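Local coordinates for uncharacterized protein (Aeropyrum pernix, PDB 3P1Z) that is uncharacterised but belongs to the tRNA-intron endonuclease family and may bind RNA and take part in tRNA intron splicing, at residues Pro49-Ser57 with Ala86-Arg94; Arg115-Glu124 with Asn144-Arg154. One frame throughout, in Å; residues are numbered along the deposited sequence.

Contact 1: Pro49-Ser57 with Ala86-Arg94; sequences PLEAAYQAS and ALVYFDLRR
Tyr54 pushes its ring from the helix 49-57 into the side of the helix 83-95, a knob in a hole formed by Tyr89, Phe90, Arg93 and Arg94. Its CG stands anti to the backbone N (chi1 173°), which lays the ring along the neighbouring helix. Arg93 CB sits over one ring face, a CH-pi contact 3.7 Å from the Tyr54 centroid. Phe90 meets the same tyrosine obliquely, the two side chains sliding past each other in opposite directions. The edge of Phe90 reaches the backbone of the helix 49-57, near Leu50 O, and Ser57 OG lies over a face of the ring.

One turn back, Leu50 places CB over the face of the Tyr89 ring, 3.7 Å from its centroid, while CD2 packs on Ala86. Arg93, its chain bent at chi2 and chi3, forms a side-on salt bridge with Glu51: NE reaches Glu51 OE1 at 2.7 Å, on the syn side, and NH2 reaches Glu51 OE2 at 2.7 Å, in the guanidinium plane. Held at both oxygens, the carboxylate should be limited in its rotation. Arg93 NH1 turns instead to Arg97 O. The helix axes cross at -67°, a steep helix-helix packing that joins the SEN2-like N-terminal region to helix 83-95, in the endonuclease-type C-terminal region.

Contact 2: Arg115-Glu124 with Asn144-Arg154; sequences RVYEVLVLSE and NHSPIVAIVDR
Two neighbouring parallel strands of the mixed sheet in the endonuclease-type C-terminal region meet here, joined by a beta-alpha-beta crossover through the helix 130-142. Pairing runs from Tyr117 with Ser146 to Ser123 with Val152, and the backbone bonds are straightest toward the middle and far end, where Ala150 N reaches Leu120 O at 2.8 Å with an N-H...O angle of 178°.

On the face with Tyr117, Val119 and Val121, Ile148 CG1 comes to the edge of the Tyr117 ring, 3.7 Å from its CD1, while Ser146 OG lies over a face of that ring. Val119 bridges two residues of the partner strand: CG2 packs on Ile148 CB, and CG1 lies 3.6 Å from Ala150 CB. On the other face, Leu122 CD1 meets Val149 CG2 at about a right angle between the side chains.

Past the strand ends, the extended Glu124 forms a salt bridge with Arg154, whose NH1 uses the syn lone pair of Glu124 OE1 at 2.9 Å. That oxygen also pairs with a basic side chain of a neighbouring subunit, and Arg154 NH2 bonds to that subunit's backbone. Arg154 N approaches Glu124 OE2 from above the carboxylate plane at 2.9 Å.

Overall arrangement
The two contacts follow one another along the chain, contact 1 closing before contact 2 opens, and their centres lie about 15 Å apart. Val88 on the helix 83-95 connects them: its CG2 packs 3.7 Å from Val121 CG1 and 3.8 Å from Val152 CG2, and its CG1 lies 3.9 Å from Ala150 CB. One helix thus packs against the helix 49-57 through Tyr89, Phe90 and Arg93, and against the two parallel strands through Val88. Asp84, earlier on this helix, adds a hydrogen bond to Ser123 OG. The centre of contact 1 lies about 5 Å from the centre of the chain, and that of contact 2 about 12 Å.

Contact 1: Pro49-Ser57 with Ala86-Arg94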
ATOM      1  N   PRO A  49      22.444  -8.960  28.630  1.00 59.36           N
ATOM      2  CA  PRO A  49      22.127 -10.029  27.678  1.00 58.24           C
ATOM      3  C   PRO A  49      22.253  -9.636  26.212  1.00 59.41           C
ATOM      4  O   PRO A  49      22.718 -10.440  25.408  1.00 63.13           O
ATOM      5  CB  PRO A  49      20.669 -10.363  28.009  1.00 58.28           C
ATOM      6  CG  PRO A  49      20.539 -10.057  29.435  1.00 54.11           C
ATOM      7  CD  PRO A  49      21.420  -8.861  29.685  1.00 59.89           C
ATOM      8  N   LEU A  50      21.829  -8.434  25.854  1.00 57.08           N
ATOM      9  CA  LEU A  50      21.942  -8.035  24.465  1.00 58.98           C
ATOM     10  C   LEU A  50      23.385  -7.673  24.193  1.00 60.51           C
ATOM     11  O   LEU A  50      23.953  -8.098  23.193  1.00 66.99           O
ATOM     12  CB  LEU A  50      20.995  -6.880  24.125  1.00 64.43           C
ATOM     13  CG  LEU A  50      19.493  -7.192  24.276  1.00 62.85           C
ATOM     14  CD1 LEU A  50      18.703  -5.925  24.479  1.00 59.01           C
ATOM     15  CD2 LEU A  50      18.923  -8.009  23.113  1.00 58.14           C
ATOM     16  N   GLU A  51      23.995  -6.907  25.086  1.00 60.69           N
ATOM     17  CA  GLU A  51      25.395  -6.571  24.899  1.00 62.30           C
ATOM     18  C   GLU A  51      26.220  -7.855  24.770  1.00 61.77           C
ATOM     19  O   GLU A  51      27.245  -7.895  24.089  1.00 63.44           O
ATOM     20  CB  GLU A  51      25.903  -5.692  26.034  1.00 55.67           C
ATOM     21  CG  GLU A  51      27.182  -4.974  25.672  1.00 61.93           C
ATOM     22  CD  GLU A  51      27.072  -4.217  24.364  1.00 60.40           C
ATOM     23  OE1 GLU A  51      25.959  -3.762  24.037  1.00 62.44           O
ATOM     24  OE2 GLU A  51      28.096  -4.071  23.666  1.00 54.46           O
ATOM     25  N   ALA A  52      25.723  -8.911  25.403  1.00 58.78           N
ATOM     26  CA  ALA A  52      26.406 -10.192  25.492  1.00 59.31           C
ATOM     27  C   ALA A  52      26.226 -10.988  24.213  1.00 61.97           C
ATOM     28  O   ALA A  52      27.137 -11.680  23.753  1.00 59.02           O
ATOM     29  CB  ALA A  52      25.868 -10.975  26.682  1.00 59.66           C
ATOM     30  N   ALA A  53      25.025 -10.899  23.657  1.00 63.14           N
ATOM     31  CA  ALA A  53      24.751 -11.474  22.354  1.00 66.54           C
ATOM     32  C   ALA A  53      25.546 -10.698  21.312  1.00 66.56           C
ATOM     33  O   ALA A  53      26.061 -11.285  20.361  1.00 67.31           O
ATOM     34  CB  ALA A  53      23.266 -11.429  22.037  1.00 65.23           C
ATOM     35  N   TYR A  54      25.659  -9.382  21.503  1.00 64.32           N
ATOM     36  CA  TYR A  54      26.343  -8.539  20.527  1.00 62.17           C
ATOM     37  C   TYR A  54      27.804  -8.883  20.455  1.00 68.31           C
ATOM     38  O   TYR A  54      28.311  -9.260  19.399  1.00 71.55           O
ATOM     39  CB  TYR A  54      26.231  -7.058  20.868  1.00 57.20           C
ATOM     40  CG  TYR A  54      27.073  -6.190  19.951  1.00 58.24           C
ATOM     41  CD1 TYR A  54      27.124  -6.445  18.590  1.00 55.88           C
ATOM     42  CD2 TYR A  54      27.806  -5.113  20.441  1.00 56.50           C
ATOM     43  CE1 TYR A  54      27.879  -5.659  17.746  1.00 57.80           C
ATOM     44  CE2 TYR A  54      28.560  -4.322  19.602  1.00 55.04           C
ATOM     45  CZ  TYR A  54      28.589  -4.595  18.254  1.00 61.34           C
ATOM     46  OH  TYR A  54      29.341  -3.807  17.401  1.00 66.22           O
ATOM     47  N   GLN A  55      28.487  -8.729  21.586  1.00 70.08           N
ATOM     48  CA  GLN A  55      29.930  -8.923  21.623  1.00 70.16           C
ATOM     49  C   GLN A  55      30.284 -10.356  21.178  1.00 69.02           C
ATOM     50  O   GLN A  55      31.358 -10.594  20.636  1.00 70.70           O
ATOM     51  CB  GLN A  55      30.506  -8.533  22.994  1.00 63.39           C
ATOM     52  CG  GLN A  55      30.359  -7.030  23.330  1.00 60.64           C
ATOM     53  CD  GLN A  55      31.432  -6.148  22.681  1.00 60.57           C
ATOM     54  OE1 GLN A  55      32.207  -6.604  21.845  1.00 74.18           O
ATOM     55  NE2 GLN A  55      31.482  -4.888  23.078  1.00 51.76           N
ATOM     56  N   ALA A  56      29.360 -11.296  21.364  1.00 63.32           N
ATOM     57  CA  ALA A  56      29.496 -12.604  20.735  1.00 65.38           C
ATOM     58  C   ALA A  56      29.615 -12.461  19.207  1.00 69.14           C
ATOM     59  O   ALA A  56      30.620 -12.859  18.617  1.00 72.57           O
ATOM     60  CB  ALA A  56      28.327 -13.513  21.117  1.00 64.21           C
ATOM     61  N   SER A  57      28.602 -11.856  18.587  1.00 69.63           N
ATOM     62  CA  SER A  57      28.514 -11.702  17.127  1.00 70.54           C
ATOM     63  C   SER A  57      29.623 -10.868  16.458  1.00 69.34           C
ATOM     64  O   SER A  57      29.674 -10.765  15.229  1.00 65.54           O
ATOM     65  CB  SER A  57      27.141 -11.130  16.737  1.00 68.30           C
ATOM     66  OG  SER A  57      27.119  -9.710  16.799  1.00 67.06           O
ATOM     67  N   ALA A  86      17.422  -7.785  19.010  1.00 56.36           N
ATOM     68  CA  ALA A  86      18.863  -8.042  19.042  1.00 56.42           C
ATOM     69  C   ALA A  86      19.549  -7.515  17.793  1.00 55.09           C
ATOM     70  O   ALA A  86      20.662  -6.986  17.845  1.00 50.73           O
ATOM     71  CB  ALA A  86      19.115  -9.532  19.167  1.00 49.73           C
ATOM     72  N   LEU A  87      18.877  -7.701  16.662  1.00 56.89           N
ATOM     73  CA  LEU A  87      19.374  -7.218  15.385  1.00 55.59           C
ATOM     74  C   LEU A  87      19.404  -5.693  15.385  1.00 54.29           C
ATOM     75  O   LEU A  87      20.438  -5.105  15.056  1.00 57.39           O
ATOM     76  CB  LEU A  87      18.539  -7.772  14.218  1.00 52.24           C
ATOM     77  CG  LEU A  87      18.703  -9.278  13.965  1.00 56.34           C
ATOM     78  CD1 LEU A  87      17.739  -9.818  12.894  1.00 52.19           C
ATOM     79  CD2 LEU A  87      20.154  -9.583  13.603  1.00 54.45           C
ATOM     80  N   VAL A  88      18.294  -5.060  15.778  1.00 46.74           N
ATOM     81  CA  VAL A  88      18.201  -3.597  15.788  1.00 49.15           C
ATOM     82  C   VAL A  88      19.200  -3.026  16.756  1.00 54.97           C
ATOM     83  O   VAL A  88      19.663  -1.891  16.606  1.00 54.46           O
ATOM     84  CB  VAL A  88      16.822  -3.094  16.255  1.00 48.61           C
ATOM     85  CG1 VAL A  88      16.786  -1.576  16.224  1.00 40.57           C
ATOM     86  CG2 VAL A  88      15.723  -3.681  15.396  1.00 48.53           C
ATOM     87  N   TYR A  89      19.490  -3.827  17.772  1.00 53.13           N
ATOM     88  CA  TYR A  89      20.482  -3.504  18.775  1.00 55.78           C
ATOM     89  C   TYR A  89      21.848  -3.537  18.127  1.00 57.45           C
ATOM     90  O   TYR A  89      22.577  -2.548  18.156  1.00 60.01           O
ATOM     91  CB  TYR A  89      20.423  -4.541  19.884  1.00 54.44           C
ATOM     92  CG  TYR A  89      21.286  -4.240  21.071  1.00 56.24           C
ATOM     93  CD1 TYR A  89      20.723  -3.771  22.246  1.00 62.27           C
ATOM     94  CD2 TYR A  89      22.659  -4.436  21.030  1.00 57.29           C
ATOM     95  CE1 TYR A  89      21.505  -3.501  23.355  1.00 61.38           C
ATOM     96  CE2 TYR A  89      23.446  -4.168  22.133  1.00 59.75           C
ATOM     97  CZ  TYR A  89      22.860  -3.697  23.289  1.00 62.13           C
ATOM     98  OH  TYR A  89      23.612  -3.414  24.398  1.00 64.73           O
ATOM     99  N   PHE A  90      22.189  -4.678  17.537  1.00 56.01           N
ATOM    100  CA  PHE A  90      23.493  -4.828  16.905  1.00 54.63           C
ATOM    101  C   PHE A  90      23.731  -3.670  15.959  1.00 54.87           C
ATOM    102  O   PHE A  90      24.755  -2.996  16.039  1.00 51.66           O
ATOM    103  CB  PHE A  90      23.595  -6.133  16.120  1.00 55.58           C
ATOM    104  CG  PHE A  90      23.498  -7.365  16.959  1.00 55.35           C
ATOM    105  CD1 PHE A  90      23.563  -7.294  18.336  1.00 63.06           C
ATOM    106  CD2 PHE A  90      23.371  -8.606  16.366  1.00 58.60           C
ATOM    107  CE1 PHE A  90      23.465  -8.436  19.104  1.00 64.52           C
ATOM    108  CE2 PHE A  90      23.289  -9.751  17.129  1.00 60.04           C
ATOM    109  CZ  PHE A  90      23.336  -9.667  18.501  1.00 61.03           C
ATOM    110  N   ASP A  91      22.773  -3.469  15.055  1.00 56.41           N
ATOM    111  CA  ASP A  91      22.809  -2.380  14.094  1.00 53.64           C
ATOM    112  C   ASP A  91      23.141  -1.102  14.838  1.00 57.57           C
ATOM    113  O   ASP A  91      24.067  -0.379  14.470  1.00 54.36           O
ATOM    114  CB  ASP A  91      21.445  -2.245  13.412  1.00 52.07           C
ATOM    115  CG  ASP A  91      21.502  -1.441  12.116  1.00 58.98           C
ATOM    116  OD1 ASP A  91      22.036  -1.949  11.107  1.00 62.82           O
ATOM    117  OD2 ASP A  91      20.993  -0.301  12.101  1.00 57.94           O
ATOM    118  N   LEU A  92      22.396  -0.839  15.908  1.00 57.58           N
ATOM    119  CA  LEU A  92      22.608   0.371  16.693  1.00 55.18           C
ATOM    120  C   LEU A  92      23.973   0.405  17.381  1.00 59.26           C
ATOM    121  O   LEU A  92      24.617   1.458  17.443  1.00 62.39           O
ATOM    122  CB  LEU A  92      21.471   0.576  17.702  1.00 59.32           C
ATOM    123  CG  LEU A  92      20.097   0.974  17.119  1.00 60.57           C
ATOM    124  CD1 LEU A  92      19.025   0.979  18.217  1.00 53.79           C
ATOM    125  CD2 LEU A  92      20.135   2.317  16.357  1.00 46.23           C
ATOM    126  N   ARG A  93      24.424  -0.736  17.891  1.00 58.94           N
ATOM    127  CA  ARG A  93      25.773  -0.803  18.439  1.00 59.51           C
ATOM    128  C   ARG A  93      26.779  -0.523  17.330  1.00 56.89           C
ATOM    129  O   ARG A  93      27.669   0.305  17.491  1.00 57.89           O
ATOM    130  CB  ARG A  93      26.047  -2.158  19.092  1.00 59.77           C
ATOM    131  CG  ARG A  93      25.186  -2.467  20.319  1.00 58.63           C
ATOM    132  CD  ARG A  93      25.533  -1.601  21.536  1.00 60.77           C
ATOM    133  NE  ARG A  93      26.780  -1.976  22.196  1.00 54.38           N
ATOM    134  CZ  ARG A  93      27.869  -1.208  22.250  1.00 57.63           C
ATOM    135  NH1 ARG A  93      27.885  -0.006  21.686  1.00 55.31           N
ATOM    136  NH2 ARG A  93      28.951  -1.644  22.878  1.00 55.23           N
ATOM    137  N   ARG A  94      26.618  -1.183  16.192  1.00 50.81           N
ATOM    138  CA  ARG A  94      27.553  -0.981  15.092  1.00 57.01           C
ATOM    139  C   ARG A  94      27.651   0.483  14.646  1.00 62.34           C
ATOM    140  O   ARG A  94      28.716   0.926  14.214  1.00 67.11           O
ATOM    141  CB  ARG A  94      27.223  -1.895  13.906  1.00 58.05           C
ATOM    142  CG  ARG A  94      27.052  -3.374  14.271  1.00 64.34           C
ATOM    143  CD  ARG A  94      27.232  -4.281  13.055  1.00 64.69           C
ATOM    144  NE  ARG A  94      26.570  -5.577  13.203  1.00 70.51           N
ATOM    145  CZ  ARG A  94      26.530  -6.518  12.254  1.00 88.93           C
ATOM    146  NH1 ARG A  94      27.124  -6.313  11.078  1.00 72.52           N
ATOM    147  NH2 ARG A  94      25.898  -7.670  12.479  1.00 83.90           N
TER

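Contact 2: Arg115-Glu124 with Asn144-Arg154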
ATOM      1  N   ARG A 115      20.035  14.107  22.918  1.00 68.21           N
ATOM      2  CA  ARG A 115      18.666  13.637  22.800  1.00 70.00           C
ATOM      3  C   ARG A 115      18.596  12.160  23.108  1.00 68.26           C
ATOM      4  O   ARG A 115      19.492  11.401  22.756  1.00 71.88           O
ATOM      5  CB  ARG A 115      18.091  13.908  21.407  1.00 76.66           C
ATOM      6  CG  ARG A 115      17.869  15.378  21.104  1.00 78.55           C
ATOM      7  CD  ARG A 115      16.993  15.574  19.878  1.00 85.01           C
ATOM      8  NE  ARG A 115      16.376  16.901  19.862  1.00105.16           N
ATOM      9  CZ  ARG A 115      15.256  17.222  20.512  1.00106.30           C
ATOM     10  NH1 ARG A 115      14.619  16.313  21.241  1.00 91.93           N
ATOM     11  NH2 ARG A 115      14.775  18.458  20.435  1.00114.86           N
ATOM     12  N   VAL A 116      17.517  11.775  23.778  1.00 69.89           N
ATOM     13  CA  VAL A 116      17.225  10.390  24.098  1.00 64.46           C
ATOM     14  C   VAL A 116      16.228   9.875  23.077  1.00 62.13           C
ATOM     15  O   VAL A 116      15.225  10.525  22.797  1.00 61.43           O
ATOM     16  CB  VAL A 116      16.598  10.252  25.501  1.00 67.65           C
ATOM     17  CG1 VAL A 116      16.374   8.785  25.838  1.00 63.99           C
ATOM     18  CG2 VAL A 116      17.469  10.928  26.556  1.00 69.53           C
ATOM     19  N   TYR A 117      16.509   8.693  22.542  1.00 60.35           N
ATOM     20  CA  TYR A 117      15.757   8.130  21.439  1.00 51.52           C
ATOM     21  C   TYR A 117      15.115   6.810  21.836  1.00 49.20           C
ATOM     22  O   TYR A 117      15.779   5.896  22.292  1.00 57.10           O
ATOM     23  CB  TYR A 117      16.692   7.917  20.258  1.00 53.51           C
ATOM     24  CG  TYR A 117      17.017   9.173  19.476  1.00 54.08           C
ATOM     25  CD1 TYR A 117      16.229   9.557  18.404  1.00 54.06           C
ATOM     26  CD2 TYR A 117      18.114   9.961  19.795  1.00 54.88           C
ATOM     27  CE1 TYR A 117      16.511  10.695  17.675  1.00 55.45           C
ATOM     28  CE2 TYR A 117      18.411  11.099  19.069  1.00 60.12           C
ATOM     29  CZ  TYR A 117      17.604  11.466  18.008  1.00 62.86           C
ATOM     30  OH  TYR A 117      17.887  12.602  17.278  1.00 54.34           O
ATOM     31  N   GLU A 118      13.814   6.698  21.655  1.00 49.29           N
ATOM     32  CA  GLU A 118      13.122   5.487  22.058  1.00 51.53           C
ATOM     33  C   GLU A 118      12.701   4.720  20.821  1.00 53.42           C
ATOM     34  O   GLU A 118      11.892   5.206  20.033  1.00 56.39           O
ATOM     35  CB  GLU A 118      11.901   5.832  22.911  1.00 48.55           C
ATOM     36  CG  GLU A 118      10.992   4.664  23.214  1.00 49.13           C
ATOM     37  CD  GLU A 118       9.875   5.039  24.170  1.00 62.12           C
ATOM     38  OE1 GLU A 118       8.712   4.654  23.912  1.00 65.29           O
ATOM     39  OE2 GLU A 118      10.156   5.736  25.173  1.00 63.53           O
ATOM     40  N   VAL A 119      13.245   3.523  20.640  1.00 46.36           N
ATOM     41  CA  VAL A 119      12.977   2.765  19.425  1.00 47.20           C
ATOM     42  C   VAL A 119      12.059   1.591  19.688  1.00 49.37           C
ATOM     43  O   VAL A 119      12.338   0.752  20.536  1.00 53.66           O
ATOM     44  CB  VAL A 119      14.261   2.264  18.720  1.00 46.24           C
ATOM     45  CG1 VAL A 119      13.920   1.641  17.358  1.00 41.85           C
ATOM     46  CG2 VAL A 119      15.280   3.389  18.557  1.00 38.22           C
ATOM     47  N   LEU A 120      10.964   1.530  18.940  1.00 47.13           N
ATOM     48  CA  LEU A 120      10.063   0.403  19.032  1.00 45.58           C
ATOM     49  C   LEU A 120      10.410  -0.529  17.902  1.00 47.44           C
ATOM     50  O   LEU A 120      10.530  -0.088  16.760  1.00 49.99           O
ATOM     51  CB  LEU A 120       8.622   0.872  18.914  1.00 49.58           C
ATOM     52  CG  LEU A 120       7.533  -0.194  18.953  1.00 52.00           C
ATOM     53  CD1 LEU A 120       7.429  -0.810  20.330  1.00 53.75           C
ATOM     54  CD2 LEU A 120       6.208   0.418  18.563  1.00 52.58           C
ATOM     55  N   VAL A 121      10.592  -1.809  18.227  1.00 44.86           N
ATOM     56  CA  VAL A 121      10.951  -2.832  17.246  1.00 40.95           C
ATOM     57  C   VAL A 121       9.708  -3.588  16.817  1.00 38.26           C
ATOM     58  O   VAL A 121       9.012  -4.147  17.644  1.00 39.47           O
ATOM     59  CB  VAL A 121      11.976  -3.846  17.813  1.00 42.26           C
ATOM     60  CG1 VAL A 121      12.466  -4.803  16.729  1.00 36.39           C
ATOM     61  CG2 VAL A 121      13.151  -3.128  18.443  1.00 48.79           C
ATOM     62  N   LEU A 122       9.437  -3.594  15.516  1.00 38.92           N
ATOM     63  CA  LEU A 122       8.286  -4.299  14.966  1.00 40.69           C
ATOM     64  C   LEU A 122       8.741  -5.251  13.877  1.00 37.72           C
ATOM     65  O   LEU A 122       9.725  -4.984  13.202  1.00 41.94           O
ATOM     66  CB  LEU A 122       7.281  -3.302  14.384  1.00 40.56           C
ATOM     67  CG  LEU A 122       6.850  -2.163  15.308  1.00 42.00           C
ATOM     68  CD1 LEU A 122       6.203  -1.046  14.498  1.00 44.36           C
ATOM     69  CD2 LEU A 122       5.915  -2.683  16.364  1.00 34.66           C
ATOM     70  N   SER A 123       8.005  -6.344  13.700  1.00 35.16           N
ATOM     71  CA  SER A 123       8.400  -7.432  12.806  1.00 36.59           C
ATOM     72  C   SER A 123       7.305  -7.850  11.811  1.00 42.40           C
ATOM     73  O   SER A 123       6.260  -8.366  12.203  1.00 48.61           O
ATOM     74  CB  SER A 123       8.795  -8.664  13.636  1.00 40.81           C
ATOM     75  OG  SER A 123       9.394  -8.292  14.871  1.00 43.83           O
ATOM     76  N   GLU A 124       7.555  -7.661  10.523  1.00 40.93           N
ATOM     77  CA  GLU A 124       6.638  -8.144   9.502  1.00 43.45           C
ATOM     78  C   GLU A 124       5.994  -9.439   9.966  1.00 45.46           C
ATOM     79  O   GLU A 124       6.686 -10.324  10.444  1.00 50.32           O
ATOM     80  CB  GLU A 124       7.391  -8.387   8.200  1.00 40.35           C
ATOM     81  CG  GLU A 124       6.572  -9.040   7.113  1.00 35.87           C
ATOM     82  CD  GLU A 124       7.296  -9.041   5.781  1.00 39.58           C
ATOM     83  OE1 GLU A 124       6.859  -9.759   4.871  1.00 47.33           O
ATOM     84  OE2 GLU A 124       8.301  -8.328   5.629  1.00 43.42           O
ATOM     85  N   ASN A 144      10.034  12.746  27.112  1.00 67.13           N
ATOM     86  CA  ASN A 144      11.133  13.317  26.374  1.00 70.97           C
ATOM     87  C   ASN A 144      12.020  12.256  25.745  1.00 60.38           C
ATOM     88  O   ASN A 144      13.217  12.241  25.989  1.00 64.04           O
ATOM     89  CB  ASN A 144      11.982  14.228  27.258  1.00 76.65           C
ATOM     90  CG  ASN A 144      12.564  15.376  26.484  1.00 82.73           C
ATOM     91  OD1 ASN A 144      13.712  15.764  26.692  1.00 82.31           O
ATOM     92  ND2 ASN A 144      11.776  15.912  25.547  1.00 75.45           N
ATOM     93  N   HIS A 145      11.430  11.353  24.968  1.00 60.28           N
ATOM     94  CA  HIS A 145      12.187  10.611  23.966  1.00 56.07           C
ATOM     95  C   HIS A 145      11.617  10.955  22.592  1.00 57.71           C
ATOM     96  O   HIS A 145      10.426  11.255  22.457  1.00 58.08           O
ATOM     97  CB  HIS A 145      12.115   9.092  24.168  1.00 56.98           C
ATOM     98  CG  HIS A 145      12.384   8.638  25.568  1.00 57.86           C
ATOM     99  ND1 HIS A 145      13.199   9.332  26.433  1.00 58.08           N
ATOM    100  CD2 HIS A 145      11.962   7.541  26.245  1.00 54.88           C
ATOM    101  CE1 HIS A 145      13.257   8.692  27.587  1.00 58.57           C
ATOM    102  NE2 HIS A 145      12.515   7.603  27.499  1.00 55.53           N
ATOM    103  N   SER A 146      12.472  10.929  21.576  1.00 53.68           N
ATOM    104  CA  SER A 146      12.021  11.065  20.202  1.00 50.53           C
ATOM    105  C   SER A 146      11.543   9.711  19.729  1.00 49.49           C
ATOM    106  O   SER A 146      12.302   8.749  19.749  1.00 49.49           O
ATOM    107  CB  SER A 146      13.161  11.538  19.312  1.00 50.02           C
ATOM    108  OG  SER A 146      13.875  12.581  19.944  1.00 60.08           O
ATOM    109  N   PRO A 147      10.288   9.637  19.266  1.00 47.02           N
ATOM    110  CA  PRO A 147       9.673   8.346  18.955  1.00 50.26           C
ATOM    111  C   PRO A 147      10.274   7.686  17.705  1.00 53.94           C
ATOM    112  O   PRO A 147      10.052   8.146  16.588  1.00 52.55           O
ATOM    113  CB  PRO A 147       8.198   8.713  18.697  1.00 49.97           C
ATOM    114  CG  PRO A 147       8.095  10.212  18.893  1.00 54.33           C
ATOM    115  CD  PRO A 147       9.471  10.750  18.765  1.00 54.38           C
ATOM    116  N   ILE A 148      11.025   6.608  17.880  1.00 52.82           N
ATOM    117  CA  ILE A 148      11.578   5.935  16.712  1.00 49.07           C
ATOM    118  C   ILE A 148      10.904   4.593  16.483  1.00 47.94           C
ATOM    119  O   ILE A 148      10.493   3.923  17.428  1.00 48.45           O
ATOM    120  CB  ILE A 148      13.115   5.818  16.784  1.00 47.74           C
ATOM    121  CG1 ILE A 148      13.733   7.218  16.892  1.00 46.70           C
ATOM    122  CG2 ILE A 148      13.673   5.076  15.571  1.00 42.68           C
ATOM    123  CD1 ILE A 148      13.505   8.089  15.676  1.00 46.58           C
ATOM    124  N   VAL A 149      10.757   4.229  15.214  1.00 47.44           N
ATOM    125  CA  VAL A 149      10.199   2.933  14.849  1.00 44.03           C
ATOM    126  C   VAL A 149      11.187   2.189  13.944  1.00 42.24           C
ATOM    127  O   VAL A 149      11.666   2.711  12.933  1.00 37.83           O
ATOM    128  CB  VAL A 149       8.793   3.073  14.207  1.00 38.91           C
ATOM    129  CG1 VAL A 149       8.863   2.951  12.693  1.00 51.11           C
ATOM    130  CG2 VAL A 149       7.846   2.054  14.767  1.00 38.57           C
ATOM    131  N   ALA A 150      11.526   0.973  14.342  1.00 43.11           N
ATOM    132  CA  ALA A 150      12.409   0.144  13.533  1.00 46.32           C
ATOM    133  C   ALA A 150      11.666  -1.092  13.045  1.00 46.26           C
ATOM    134  O   ALA A 150      11.233  -1.937  13.834  1.00 45.29           O
ATOM    135  CB  ALA A 150      13.674  -0.240  14.305  1.00 40.10           C
ATOM    136  N   ILE A 151      11.503  -1.180  11.736  1.00 40.01           N
ATOM    137  CA  ILE A 151      10.823  -2.313  11.156  1.00 40.40           C
ATOM    138  C   ILE A 151      11.806  -3.266  10.524  1.00 42.08           C
ATOM    139  O   ILE A 151      12.616  -2.895   9.684  1.00 49.51           O
ATOM    140  CB  ILE A 151       9.783  -1.873  10.135  1.00 40.89           C
ATOM    141  CG1 ILE A 151       8.760  -0.985  10.842  1.00 42.12           C
ATOM    142  CG2 ILE A 151       9.113  -3.093   9.490  1.00 38.82           C
ATOM    143  CD1 ILE A 151       8.470   0.284  10.132  1.00 49.63           C
ATOM    144  N   VAL A 152      11.728  -4.509  10.956  1.00 38.36           N
ATOM    145  CA  VAL A 152      12.573  -5.538  10.426  1.00 41.11           C
ATOM    146  C   VAL A 152      11.683  -6.385   9.563  1.00 35.34           C
ATOM    147  O   VAL A 152      10.772  -7.020  10.062  1.00 37.43           O
ATOM    148  CB  VAL A 152      13.170  -6.386  11.572  1.00 36.56           C
ATOM    149  CG1 VAL A 152      14.182  -7.400  11.027  1.00 35.52           C
ATOM    150  CG2 VAL A 152      13.806  -5.475  12.611  1.00 36.16           C
ATOM    151  N   ASP A 153      11.928  -6.403   8.266  1.00 34.16           N
ATOM    152  CA  ASP A 153      11.098  -7.234   7.410  1.00 41.10           C
ATOM    153  C   ASP A 153      11.407  -8.731   7.551  1.00 42.40           C
ATOM    154  O   ASP A 153      12.358  -9.151   8.228  1.00 38.52           O
ATOM    155  CB  ASP A 153      11.172  -6.800   5.936  1.00 43.18           C
ATOM    156  CG  ASP A 153      12.341  -7.444   5.182  1.00 49.43           C
ATOM    157  OD1 ASP A 153      12.249  -7.647   3.955  1.00 55.20           O
ATOM    158  OD2 ASP A 153      13.361  -7.742   5.811  1.00 45.48           O
ATOM    159  N   ARG A 154      10.582  -9.525   6.883  1.00 40.69           N
ATOM    160  CA  ARG A 154      10.601 -10.963   7.028  1.00 40.67           C
ATOM    161  C   ARG A 154      11.961 -11.558   6.719  1.00 45.58           C
ATOM    162  O   ARG A 154      12.213 -12.708   7.069  1.00 55.44           O
ATOM    163  CB  ARG A 154       9.531 -11.595   6.140  1.00 38.44           C
ATOM    164  CG  ARG A 154       9.895 -11.751   4.682  1.00 38.04           C
ATOM    165  CD  ARG A 154       8.717 -12.372   3.945  1.00 40.85           C
ATOM    166  NE  ARG A 154       8.803 -12.331   2.485  1.00 45.49           N
ATOM    167  CZ  ARG A 154       8.532 -11.260   1.746  1.00 44.59           C
ATOM    168  NH1 ARG A 154       8.174 -10.125   2.324  1.00 52.25           N
ATOM    169  NH2 ARG A 154       8.623 -11.312   0.431  1.00 43.80           N
TER
HETATM  170  O   HOH W   1      15.271  13.566  24.107  1.00 66.57           O